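Local structure of inositol-3-phosphate synthase (1VKO) at residues Pro200-Ala204 against Asn250-Thr255; Ser282-Val287 against Thr304-Leu309; Phe325-Lys331 against Leu443-Ile448; Asp450-Thr455 against Leu479-Leu483. The protein belongs to an NAD-binding synthase family of the Rossmann clan and, in this four-chain assembly, carries bound NAD, pyrophosphate and potassium. All blocks are in the same frame, centred on the assembly; numbering follows the deposited sequence. Where two conformers were deposited one is given.

Interaction 1 of 4, residues Pro200-Ala204 against Asn250-Thr255; sequences PDFIA and NTERYT. With NAD (nicotinamide-adenine-dinucleotide), chain G.
R253 reaches across to the 200-204 loop and gives its NE to the carbonyl O of D201, an N-H···O bond of 3.0 Å and 158°. The donor stands above the carbonyl plane of D201, while the oxygen lies near the plane of the guanidinium. R253 belongs to the loop that follows strand 242-247 of the Rossmann-type parallel sheet, on the cofactor side of the fold. Its guanidinium also spreads flat over one face of F202, with planes 19° apart and centres 4.1 Å apart: a cation-pi stack in which NH2 sits 3.5 Å from F202 CZ, toward the rim of the ring. From CG to NE the chain is extended, and a turn at the last torsion (chi4 91°) lays the guanidinium on the ring; NH1 fixes its rotation further, bonding to Y254 O and, as a salt bridge, to E278. The other arm of the contact is apolar: I203 CG2 rests 4.1 Å from E252 CG, while the carboxylate of E252 turns to S280 and S282. The same loop meets NAD through N250 and T251. N250 ND2 makes a weak bond to O1A, and the hydroxyl OG1 of T251 is hydrogen-bonded to ribose O3D at 2.7 Å.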
# COMPACT_ATOMS: atom_id res chain seq x y z
N PRO A 200 -25.94 18.75 -25.62
CA PRO A 200 -24.49 18.48 -25.60
C PRO A 200 -23.76 19.22 -24.47
O PRO A 200 -22.86 18.68 -23.81
CB PRO A 200 -24.04 18.98 -26.96
CG PRO A 200 -25.24 18.79 -27.84
CD PRO A 200 -26.42 19.08 -26.97
N ASP A 201 -24.18 20.46 -24.25
CA ASP A 201 -23.62 21.39 -23.27
C ASP A 201 -23.69 20.99 -21.77
O ASP A 201 -22.99 21.60 -20.92
CB ASP A 201 -24.23 22.79 -23.52
CG ASP A 201 -25.70 22.74 -24.11
OD1 ASP A 201 -26.01 21.93 -25.04
OD2 ASP A 201 -26.63 23.50 -23.69
N PHE A 202 -24.50 19.99 -21.42
CA PHE A 202 -24.59 19.52 -20.02
C PHE A 202 -23.69 18.33 -19.66
O PHE A 202 -23.62 17.98 -18.49
CB PHE A 202 -26.06 19.27 -19.56
CG PHE A 202 -26.87 20.54 -19.34
CD1 PHE A 202 -27.48 21.18 -20.40
CD2 PHE A 202 -26.99 21.11 -18.07
CE1 PHE A 202 -28.19 22.38 -20.22
CE2 PHE A 202 -27.72 22.29 -17.89
CZ PHE A 202 -28.32 22.91 -18.96
N ILE A 203 -22.99 17.70 -20.62
CA ILE A 203 -22.02 16.61 -20.27
C ILE A 203 -20.66 16.80 -20.94
O ILE A 203 -20.48 17.81 -21.65
CB ILE A 203 -22.58 15.20 -20.61
CG1 ILE A 203 -22.62 14.97 -22.11
CG2 ILE A 203 -23.98 14.99 -20.03
CD1 ILE A 203 -23.58 13.86 -22.51
N ALA A 204 -19.70 15.87 -20.72
CA ALA A 204 -18.37 15.94 -21.38
C ALA A 204 -18.49 15.93 -22.90
O ALA A 204 -19.03 14.99 -23.50
CB ALA A 204 -17.50 14.80 -20.93
N ASN A 250 -24.59 9.77 -17.77
CA ASN A 250 -23.37 10.50 -17.47
C ASN A 250 -23.62 11.71 -16.61
O ASN A 250 -24.67 12.35 -16.68
CB ASN A 250 -22.60 10.87 -18.73
CG ASN A 250 -22.03 9.65 -19.42
OD1 ASN A 250 -22.64 9.12 -20.36
ND2 ASN A 250 -20.91 9.12 -18.88
N THR A 251 -22.65 11.96 -15.74
CA THR A 251 -22.63 13.09 -14.89
C THR A 251 -22.77 14.30 -15.78
O THR A 251 -21.94 14.51 -16.66
CB THR A 251 -21.26 13.06 -14.19
OG1 THR A 251 -21.28 11.96 -13.30
CG2 THR A 251 -21.08 14.26 -13.27
N GLU A 252 -23.83 15.07 -15.57
CA GLU A 252 -23.99 16.42 -16.16
C GLU A 252 -23.22 17.43 -15.30
O GLU A 252 -22.88 17.13 -14.16
CB GLU A 252 -25.47 16.87 -16.13
CG GLU A 252 -26.42 15.90 -16.83
CD GLU A 252 -27.87 16.37 -16.89
OE1 GLU A 252 -28.47 16.87 -15.89
OE2 GLU A 252 -28.44 16.22 -17.98
N ARG A 253 -22.94 18.61 -15.83
CA ARG A 253 -22.54 19.74 -14.96
C ARG A 253 -23.75 20.25 -14.17
O ARG A 253 -24.90 19.86 -14.39
CB ARG A 253 -21.94 20.89 -15.78
CG ARG A 253 -22.91 21.48 -16.80
CD ARG A 253 -22.46 22.77 -17.43
NE ARG A 253 -23.39 23.26 -18.45
CZ ARG A 253 -24.41 24.11 -18.23
NH1 ARG A 253 -24.69 24.56 -17.00
NH2 ARG A 253 -25.18 24.48 -19.26
N TYR A 254 -23.45 21.12 -13.21
CA TYR A 254 -24.43 21.82 -12.41
C TYR A 254 -25.12 22.87 -13.27
O TYR A 254 -24.51 23.50 -14.10
CB TYR A 254 -23.68 22.53 -11.28
CG TYR A 254 -23.55 21.71 -10.01
CD1 TYR A 254 -23.09 20.41 -10.03
CD2 TYR A 254 -23.91 22.26 -8.78
CE1 TYR A 254 -23.00 19.67 -8.89
CE2 TYR A 254 -23.78 21.53 -7.61
CZ TYR A 254 -23.31 20.23 -7.68
OH TYR A 254 -23.20 19.46 -6.52
N THR A 255 -26.40 23.07 -13.05
CA THR A 255 -27.12 24.21 -13.58
C THR A 255 -26.84 25.41 -12.65
O THR A 255 -26.33 25.20 -11.55
CB THR A 255 -28.63 23.87 -13.50
OG1 THR A 255 -28.91 22.74 -14.33
CG2 THR A 255 -29.48 24.95 -14.09
PA NAD G . -21.62 4.80 -18.35
O1A NAD G . -21.00 5.69 -19.32
O2A NAD G . -21.20 3.42 -18.65
O5B NAD G . -23.19 5.03 -18.43
C5B NAD G . -23.70 6.23 -18.93
C4B NAD G . -24.73 5.87 -19.98
O4B NAD G . -25.70 6.90 -20.02
C3B NAD G . -24.14 5.78 -21.36
O3B NAD G . -24.87 4.73 -21.98
C2B NAD G . -24.54 7.04 -22.07
O2B NAD G . -24.94 6.61 -23.37
C1B NAD G . -25.79 7.45 -21.31
N9A NAD G . -26.22 8.87 -21.29
C8A NAD G . -25.48 10.01 -21.24
N7A NAD G . -26.32 11.07 -21.27
C5A NAD G . -27.60 10.65 -21.34
C6A NAD G . -28.84 11.31 -21.44
N6A NAD G . -28.97 12.64 -21.52
N1A NAD G . -29.98 10.55 -21.53
C2A NAD G . -29.91 9.18 -21.56
N3A NAD G . -28.69 8.57 -21.51
C4A NAD G . -27.54 9.27 -21.39
O3 NAD G . -21.26 5.22 -16.83
PN NAD G . -21.71 4.28 -15.62
O1N NAD G . -22.88 3.50 -16.08
O2N NAD G . -20.51 3.57 -15.15
O5D NAD G . -22.32 5.27 -14.49
C5D NAD G . -23.26 6.28 -14.83
C4D NAD G . -23.34 7.43 -13.82
O4D NAD G . -23.42 6.94 -12.51
C3D NAD G . -22.14 8.39 -13.85
O3D NAD G . -22.61 9.70 -13.71
C2D NAD G . -21.42 8.08 -12.56
O2D NAD G . -20.73 9.18 -11.98
C1D NAD G . -22.58 7.70 -11.68
N1N NAD G . -21.98 6.99 -10.55
C2N NAD G . -21.31 5.83 -10.75
C3N NAD G . -20.73 5.20 -9.67
C7N NAD G . -20.35 3.78 -9.87
O7N NAD G . -20.53 3.29 -11.19
N7N NAD G . -19.90 3.05 -8.85
C4N NAD G . -20.84 5.73 -8.37
C5N NAD G . -21.51 6.92 -8.19
C6N NAD G . -22.08 7.56 -9.30

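Interaction 2 of 4, residues Ser282-Val287 against Thr304-Leu309; sequences SNIFAV and TLVPGL
The carboxamide of N283 turns its nitrogen end to the 304-309 segment. L309 CD1 approaches ND2 at 3.6 Å from well to one side of the amide plane, and T304 O lies on that same side, nearer the plane, at an angle too poor for a hydrogen bond. The first torsion, with CG beside the backbone N and anti to the carbonyl carbon (chi1 -79°), brings the amide round to this position. The ring of F285, by contrast, leads away from the contact and meets W159 edge-to-face. At the start of helix 281-291 the hydroxyls of S282 and T304 stand 2.6 Å apart, S282 OG to T304 OG1, within bonding distance though the proton is not settled. S282 OG has E252 OE1 and S280 OG as further partners, so several polar groups converge on this buried atom. One turn on, the fork of L309 closes over A286: CB of A286 lies 3.8 Å from L309 CD1 and 3.9 Å from L309 CD2. V287 crosses L309 at about a right angle, its CG2 being 3.9 Å from L309 CD2. V306 takes the N-cap position of helix 307-316, and A286 also leans on Y296 of strand 295-298. Helix 281-291 lies between strands 242-247 and 295-298, and helix 307-316 between 295-298 and 320-321, so the contact joins helices of two successive beta-alpha-beta crossovers of a Rossmann-type fold.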
# COMPACT_ATOMS: atom_id res chain seq x y z
N SER A 282 -31.60 16.32 -17.12
CA SER A 282 -31.95 15.67 -15.88
C SER A 282 -33.05 16.40 -15.16
O SER A 282 -33.74 15.78 -14.38
CB SER A 282 -30.76 15.45 -14.96
OG SER A 282 -30.38 16.63 -14.30
N ASN A 283 -33.23 17.69 -15.42
CA ASN A 283 -34.37 18.45 -14.87
C ASN A 283 -35.66 17.98 -15.54
O ASN A 283 -36.67 17.86 -14.87
CB ASN A 283 -34.23 19.93 -15.17
CG ASN A 283 -33.25 20.66 -14.21
OD1 ASN A 283 -32.81 21.75 -14.52
ND2 ASN A 283 -32.96 20.08 -13.06
N ILE A 284 -35.61 17.72 -16.84
CA ILE A 284 -36.79 17.36 -17.61
C ILE A 284 -37.27 15.97 -17.23
O ILE A 284 -38.44 15.81 -16.89
CB ILE A 284 -36.59 17.57 -19.16
CG1 ILE A 284 -36.42 19.08 -19.45
CG2 ILE A 284 -37.81 17.11 -19.92
CD1 ILE A 284 -35.66 19.41 -20.71
N PHE A 285 -36.38 14.97 -17.20
CA PHE A 285 -36.73 13.72 -16.56
C PHE A 285 -37.32 13.90 -15.17
O PHE A 285 -38.35 13.33 -14.88
CB PHE A 285 -35.56 12.74 -16.52
CG PHE A 285 -35.20 12.18 -17.85
CD1 PHE A 285 -35.88 11.06 -18.34
CD2 PHE A 285 -34.20 12.77 -18.62
CE1 PHE A 285 -35.54 10.51 -19.61
CE2 PHE A 285 -33.83 12.22 -19.90
CZ PHE A 285 -34.52 11.09 -20.40
N ALA A 286 -36.70 14.67 -14.28
CA ALA A 286 -37.27 14.75 -12.93
C ALA A 286 -38.70 15.25 -13.03
O ALA A 286 -39.62 14.66 -12.42
CB ALA A 286 -36.43 15.63 -12.00
N VAL A 287 -38.90 16.30 -13.83
CA VAL A 287 -40.26 16.85 -14.08
C VAL A 287 -41.23 15.85 -14.74
O VAL A 287 -42.35 15.66 -14.28
CB VAL A 287 -40.16 18.21 -14.81
CG1 VAL A 287 -41.54 18.75 -15.18
CG2 VAL A 287 -39.47 19.22 -13.92
N THR A 304 -29.70 18.17 -9.87
CA THR A 304 -31.00 18.04 -10.45
C THR A 304 -32.12 18.53 -9.53
O THR A 304 -33.02 19.26 -9.97
CB THR A 304 -31.30 16.59 -10.86
OG1 THR A 304 -30.30 16.09 -11.77
CG2 THR A 304 -32.59 16.57 -11.67
N LEU A 305 -32.05 18.14 -8.26
CA LEU A 305 -33.11 18.41 -7.29
C LEU A 305 -33.00 19.80 -6.65
O LEU A 305 -32.97 19.95 -5.43
CB LEU A 305 -33.15 17.27 -6.25
CG LEU A 305 -33.23 15.87 -6.91
CD1 LEU A 305 -33.00 14.73 -5.93
CD2 LEU A 305 -34.56 15.67 -7.64
N VAL A 306 -32.93 20.81 -7.50
CA VAL A 306 -33.05 22.21 -7.10
C VAL A 306 -34.36 22.46 -6.31
O VAL A 306 -35.30 21.66 -6.41
CB VAL A 306 -32.96 23.15 -8.33
CG1 VAL A 306 -31.57 23.07 -8.95
CG2 VAL A 306 -34.01 22.79 -9.37
N PRO A 307 -34.44 23.56 -5.56
CA PRO A 307 -35.61 23.82 -4.69
C PRO A 307 -36.95 23.78 -5.46
O PRO A 307 -37.93 23.22 -4.99
CB PRO A 307 -35.33 25.21 -4.12
CG PRO A 307 -33.85 25.43 -4.27
CD PRO A 307 -33.43 24.64 -5.48
N GLY A 308 -36.98 24.34 -6.66
CA GLY A 308 -38.16 24.26 -7.49
C GLY A 308 -38.68 22.86 -7.73
O GLY A 308 -39.89 22.63 -7.73
N LEU A 309 -37.76 21.92 -7.92
CA LEU A 309 -38.07 20.50 -8.09
C LEU A 309 -38.61 19.82 -6.82
O LEU A 309 -39.63 19.14 -6.84
CB LEU A 309 -36.85 19.75 -8.66
CG LEU A 309 -37.11 19.66 -10.17
CD1 LEU A 309 -35.91 19.30 -11.06
CD2 LEU A 309 -38.15 18.64 -10.29

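Interaction 3 of 4, residues Phe325-Lys331 against Leu443-Ile448; sequences FKSGQTK and LASPLI. With POP (pyrophosphate 2-), chain H; NAD (nicotinamide-adenine-dinucleotide), chain G.
Apolar contacts hold the 325-331 segment to helix 440-458. F325 meets I448 obliquely, CZ of the ring lying 3.5 Å from I448 CG1, and A444 CB approaches its CD2 at 4.3 Å. L447 points across with its CD2 branch, which touches F325 CB at 4.1 Å and also packs against the backbone at K326 and S327. One turn earlier the CB atoms of S327 and L443 are 3.8 Å apart, and the CD1 branch of L443 reaches G328 CA. On its far side the helix, kinked at P446, is covered by F425 of the second subunit, which packs on S445 and P446.

Several polar groups of 325-331 turn to the ligands. S327 holds OG between its backbone N and carbonyl carbon (chi1 57°), from where it accepts the carboxamide N7N of NAD at 2.8 Å; A444 CB lies close to that same nitrogen. The nicotinamide ring stands steeply inclined to the ring of F325, with NAD C2N at the F325 edge, in its plane; F325 CB comes to 3.3 Å from NAD C5N.

Pyrophosphate sits at the N-terminus of helix 329-342, a classic anion site, with G328 in the N-cap position. The backbone N of Q329 gives a 2.8 Å bond to POP O2. T330 grips O3 twice, through its N and through OG1, the latter at 2.9 Å.

Four lysines outside the two segments, K373, K377, K414 and K484, also donate NZ to the pyrophosphate, and K484 NZ bonds to F325 O. K326 NZ turns to Q501 and S334 instead.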
# COMPACT_ATOMS: atom_id res chain seq x y z
N PHE A 325 -24.36 7.76 -6.14
CA PHE A 325 -24.13 6.47 -5.52
C PHE A 325 -22.94 6.53 -4.65
O PHE A 325 -21.89 7.10 -5.00
CB PHE A 325 -23.86 5.36 -6.55
CG PHE A 325 -24.95 5.17 -7.58
CD1 PHE A 325 -26.28 4.98 -7.20
CD2 PHE A 325 -24.65 5.15 -8.93
CE1 PHE A 325 -27.28 4.79 -8.18
CE2 PHE A 325 -25.66 4.95 -9.91
CZ PHE A 325 -26.95 4.78 -9.50
N LYS A 326 -23.10 5.94 -3.48
CA LYS A 326 -22.00 5.80 -2.57
C LYS A 326 -21.55 4.37 -2.60
O LYS A 326 -22.00 3.53 -1.80
CB LYS A 326 -22.44 6.22 -1.20
CG LYS A 326 -21.34 6.24 -0.25
CD LYS A 326 -21.90 5.88 1.10
CE LYS A 326 -22.40 7.09 1.82
NZ LYS A 326 -22.75 6.73 3.22
N SER A 327 -20.67 4.08 -3.55
CA SER A 327 -20.36 2.70 -3.90
C SER A 327 -19.04 2.14 -3.28
O SER A 327 -19.01 0.97 -2.84
CB SER A 327 -20.38 2.52 -5.43
OG SER A 327 -19.48 3.41 -6.09
N GLY A 328 -17.98 2.95 -3.27
CA GLY A 328 -16.64 2.43 -3.01
C GLY A 328 -15.81 3.21 -2.02
O GLY A 328 -15.91 3.00 -0.81
N GLN A 329 -14.97 4.11 -2.54
CA GLN A 329 -14.00 4.85 -1.71
C GLN A 329 -14.67 5.76 -0.65
O GLN A 329 -14.16 5.91 0.47
CB GLN A 329 -13.07 5.64 -2.64
CG GLN A 329 -12.14 6.61 -1.95
CD GLN A 329 -11.47 7.53 -2.95
OE1 GLN A 329 -12.14 8.45 -3.48
NE2 GLN A 329 -10.17 7.31 -3.22
N THR A 330 -15.82 6.34 -1.01
CA THR A 330 -16.62 7.20 -0.14
C THR A 330 -17.46 6.42 0.89
O THR A 330 -17.69 6.93 2.00
CB THR A 330 -17.50 8.16 -1.00
OG1 THR A 330 -16.66 8.99 -1.82
CG2 THR A 330 -18.27 9.16 -0.12
N LYS A 331 -17.92 5.21 0.53
CA LYS A 331 -18.65 4.31 1.47
C LYS A 331 -17.69 3.99 2.63
O LYS A 331 -18.03 4.15 3.81
CB LYS A 331 -19.13 3.03 0.75
CG LYS A 331 -20.19 2.12 1.47
CD LYS A 331 -20.32 0.79 0.71
CE LYS A 331 -21.49 -0.11 1.15
NZ LYS A 331 -22.86 0.28 0.60
N LEU A 443 -20.25 -2.71 -7.77
CA LEU A 443 -20.58 -1.98 -6.57
C LEU A 443 -21.91 -1.22 -6.74
O LEU A 443 -22.76 -1.28 -5.85
CB LEU A 443 -19.41 -1.08 -6.13
CG LEU A 443 -18.27 -1.77 -5.35
CD1 LEU A 443 -17.02 -0.90 -5.20
CD2 LEU A 443 -18.73 -2.25 -3.97
N ALA A 444 -22.09 -0.56 -7.89
CA ALA A 444 -23.21 0.38 -8.16
C ALA A 444 -24.60 -0.22 -8.32
O ALA A 444 -25.55 0.32 -7.74
CB ALA A 444 -22.91 1.21 -9.36
N SER A 445 -24.70 -1.27 -9.15
CA SER A 445 -25.99 -1.93 -9.47
C SER A 445 -26.76 -2.36 -8.25
O SER A 445 -27.86 -1.91 -8.08
CB SER A 445 -25.82 -3.16 -10.39
OG SER A 445 -24.90 -2.91 -11.42
N PRO A 446 -26.20 -3.17 -7.36
CA PRO A 446 -26.96 -3.54 -6.18
C PRO A 446 -27.58 -2.31 -5.50
O PRO A 446 -28.68 -2.42 -4.94
CB PRO A 446 -25.91 -4.19 -5.26
CG PRO A 446 -24.59 -4.00 -5.91
CD PRO A 446 -24.84 -3.75 -7.35
N LEU A 447 -26.90 -1.15 -5.59
CA LEU A 447 -27.38 0.09 -4.96
C LEU A 447 -28.53 0.66 -5.75
O LEU A 447 -29.41 1.35 -5.22
CB LEU A 447 -26.25 1.13 -4.86
CG LEU A 447 -25.29 1.20 -3.66
CD1 LEU A 447 -24.72 -0.14 -3.27
CD2 LEU A 447 -24.15 2.17 -3.96
N ILE A 448 -28.53 0.40 -7.04
CA ILE A 448 -29.66 0.77 -7.83
C ILE A 448 -30.84 -0.09 -7.36
O ILE A 448 -31.94 0.44 -7.21
CB ILE A 448 -29.40 0.58 -9.31
CG1 ILE A 448 -28.46 1.69 -9.82
CG2 ILE A 448 -30.75 0.60 -10.07
CD1 ILE A 448 -27.88 1.42 -11.17
P1 POP H . -16.99 5.99 -4.55
O1 POP H . -17.86 5.39 -3.45
O2 POP H . -15.99 4.96 -5.03
O3 POP H . -16.24 7.19 -3.99
O POP H . -17.94 6.39 -5.81
P2 POP H . -17.46 7.05 -7.22
O4 POP H . -17.40 5.94 -8.26
O5 POP H . -18.47 8.12 -7.61
O6 POP H . -16.08 7.71 -7.22
PA NAD G . -21.62 4.80 -18.35
O1A NAD G . -21.00 5.69 -19.32
O2A NAD G . -21.20 3.42 -18.65
O5B NAD G . -23.19 5.03 -18.43
C5B NAD G . -23.70 6.23 -18.93
C4B NAD G . -24.73 5.87 -19.98
O4B NAD G . -25.70 6.90 -20.02
C3B NAD G . -24.14 5.78 -21.36
O3B NAD G . -24.87 4.73 -21.98
C2B NAD G . -24.54 7.04 -22.07
O2B NAD G . -24.94 6.61 -23.37
C1B NAD G . -25.79 7.45 -21.31
N9A NAD G . -26.22 8.87 -21.29
C8A NAD G . -25.48 10.01 -21.24
N7A NAD G . -26.32 11.07 -21.27
C5A NAD G . -27.60 10.65 -21.34
C6A NAD G . -28.84 11.31 -21.44
N6A NAD G . -28.97 12.64 -21.52
N1A NAD G . -29.98 10.55 -21.53
C2A NAD G . -29.91 9.18 -21.56
N3A NAD G . -28.69 8.57 -21.51
C4A NAD G . -27.54 9.27 -21.39
O3 NAD G . -21.26 5.22 -16.83
PN NAD G . -21.71 4.28 -15.62
O1N NAD G . -22.88 3.50 -16.08
O2N NAD G . -20.51 3.57 -15.15
O5D NAD G . -22.32 5.27 -14.49
C5D NAD G . -23.26 6.28 -14.83
C4D NAD G . -23.34 7.43 -13.82
O4D NAD G . -23.42 6.94 -12.51
C3D NAD G . -22.14 8.39 -13.85
O3D NAD G . -22.61 9.70 -13.71
C2D NAD G . -21.42 8.08 -12.56
O2D NAD G . -20.73 9.18 -11.98
C1D NAD G . -22.58 7.70 -11.68
N1N NAD G . -21.98 6.99 -10.55
C2N NAD G . -21.31 5.83 -10.75
C3N NAD G . -20.73 5.20 -9.67
C7N NAD G . -20.35 3.78 -9.87
O7N NAD G . -20.53 3.29 -11.19
N7N NAD G . -19.90 3.05 -8.85
C4N NAD G . -20.84 5.73 -8.37
C5N NAD G . -21.51 6.92 -8.19
C6N NAD G . -22.08 7.56 -9.30

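Interaction 4 of 4, residues Asp450-Thr455 against Leu479-Leu483; sequences DLAILT and LSLLL
Helix 440-458 is packed here against a 3-10 segment that ends at 482, in the loop leading to helix 498-513, and the interface is built almost wholly of leucines. L451 supplies its CD2 methyl, which lies among three side chains: 3.7 Å from L482 CB, 4.0 Å from L479 CD1 and 4.0 Å from L483 CG. L451 and L482 run past each other in opposite directions, as do L454 and L479, where L454 CB comes to 3.5 Å from L479 CD2. L454 CD1 then meets L482 CD2 at 3.7 Å, so each of these two helix leucines touches both L479 and L482. At one edge T455 crosses L479 at about a right angle, OG1 lying 3.9 Å from L479 CD1. The hydroxyl bonds within the helix, OG1 donating to L451 O at 2.9 Å, while T455 N reaches the same oxygen from the opposite face of the carbonyl plane. At the other edge D450 lends only its CB, 4.1 Å from L482 CG; its carboxylate is held by S119, T121 and the backbone N of V120. With both polar groups bonded outside 479-483, the pairing rests on the fit of buried methyl groups.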
# COMPACT_ATOMS: atom_id res chain seq x y z
N ASP A 450 -31.27 -1.32 -4.38
CA ASP A 450 -31.70 -0.88 -3.06
C ASP A 450 -32.48 0.42 -3.08
O ASP A 450 -33.47 0.58 -2.32
CB ASP A 450 -30.53 -0.71 -2.11
CG ASP A 450 -29.80 -2.02 -1.82
OD1 ASP A 450 -30.47 -3.07 -1.66
OD2 ASP A 450 -28.54 -2.08 -1.72
N LEU A 451 -32.05 1.38 -3.91
CA LEU A 451 -32.75 2.68 -3.95
C LEU A 451 -34.20 2.45 -4.43
O LEU A 451 -35.17 2.91 -3.81
CB LEU A 451 -32.01 3.69 -4.83
CG LEU A 451 -30.64 4.21 -4.34
CD1 LEU A 451 -29.79 4.58 -5.55
CD2 LEU A 451 -30.77 5.39 -3.38
N ALA A 452 -34.35 1.73 -5.52
CA ALA A 452 -35.68 1.45 -6.03
C ALA A 452 -36.49 0.81 -4.89
O ALA A 452 -37.64 1.19 -4.64
CB ALA A 452 -35.61 0.54 -7.26
N ILE A 453 -35.86 -0.12 -4.17
CA ILE A 453 -36.61 -1.04 -3.31
C ILE A 453 -37.06 -0.31 -2.05
O ILE A 453 -38.20 -0.43 -1.60
CB ILE A 453 -35.79 -2.33 -3.07
CG1 ILE A 453 -35.88 -3.23 -4.32
CG2 ILE A 453 -36.25 -3.10 -1.82
CD1 ILE A 453 -34.98 -4.43 -4.30
N LEU A 454 -36.19 0.51 -1.49
CA LEU A 454 -36.57 1.28 -0.33
C LEU A 454 -37.59 2.35 -0.68
O LEU A 454 -38.39 2.75 0.18
CB LEU A 454 -35.32 1.91 0.30
CG LEU A 454 -34.40 0.85 0.87
CD1 LEU A 454 -33.04 1.41 1.07
CD2 LEU A 454 -34.97 0.18 2.15
N THR A 455 -37.59 2.82 -1.94
CA THR A 455 -38.58 3.80 -2.38
C THR A 455 -40.00 3.22 -2.43
O THR A 455 -40.93 3.82 -1.89
CB THR A 455 -38.21 4.41 -3.74
OG1 THR A 455 -37.00 5.15 -3.60
CG2 THR A 455 -39.24 5.48 -4.13
N LEU A 479 -32.66 7.22 2.35
CA LEU A 479 -31.88 6.61 1.27
C LEU A 479 -30.39 6.97 1.33
O LEU A 479 -29.58 6.52 0.51
CB LEU A 479 -32.43 7.04 -0.10
CG LEU A 479 -33.87 6.67 -0.48
CD1 LEU A 479 -34.10 7.08 -1.92
CD2 LEU A 479 -34.09 5.17 -0.27
N SER A 480 -30.04 7.78 2.31
CA SER A 480 -28.71 8.34 2.50
C SER A 480 -27.57 7.37 2.53
O SER A 480 -26.48 7.69 2.06
CB SER A 480 -28.68 9.12 3.82
OG SER A 480 -29.46 10.25 3.64
N LEU A 481 -27.79 6.19 3.12
CA LEU A 481 -26.73 5.18 3.21
C LEU A 481 -26.25 4.77 1.85
O LEU A 481 -25.12 4.30 1.72
CB LEU A 481 -27.13 3.96 4.05
CG LEU A 481 -28.12 2.91 3.57
CD1 LEU A 481 -28.02 1.62 4.45
CD2 LEU A 481 -29.49 3.53 3.64
N LEU A 482 -27.10 4.95 0.85
CA LEU A 482 -26.77 4.58 -0.50
C LEU A 482 -26.13 5.73 -1.29
O LEU A 482 -25.70 5.53 -2.43
CB LEU A 482 -28.02 4.04 -1.25
CG LEU A 482 -28.60 2.67 -0.89
CD1 LEU A 482 -27.56 1.77 -0.26
CD2 LEU A 482 -29.79 2.76 0.01
N LEU A 483 -26.07 6.92 -0.69
CA LEU A 483 -25.78 8.12 -1.46
C LEU A 483 -24.69 8.97 -0.83
O LEU A 483 -24.61 9.04 0.40
CB LEU A 483 -27.06 8.94 -1.65
CG LEU A 483 -28.19 8.28 -2.47
CD1 LEU A 483 -29.49 9.04 -2.25
CD2 LEU A 483 -27.87 8.10 -3.98

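Overall arrangement
All four contacts are largely buried, though interaction 1 includes the exposed D201 and is the one with a charged stack. It touches interaction 2, E252 OE2 probably accepting a hydrogen bond from S282 N, so a loop at the cofactor is joined to the first turn of a connecting helix. Interactions 3 and 4 share helix 440-458 and meet through K326 N and L482 O, a probable hydrogen bond, and through F325 against L451. Interactions 1 and 3 lie about 21 Å apart between centres yet both touch NAD. Interaction 1 adds polar bonds between its segments, interaction 3 none; interaction 2 mixes hydroxyl and methyl contacts, and interaction 4, nearest the chain's centre, is apolar.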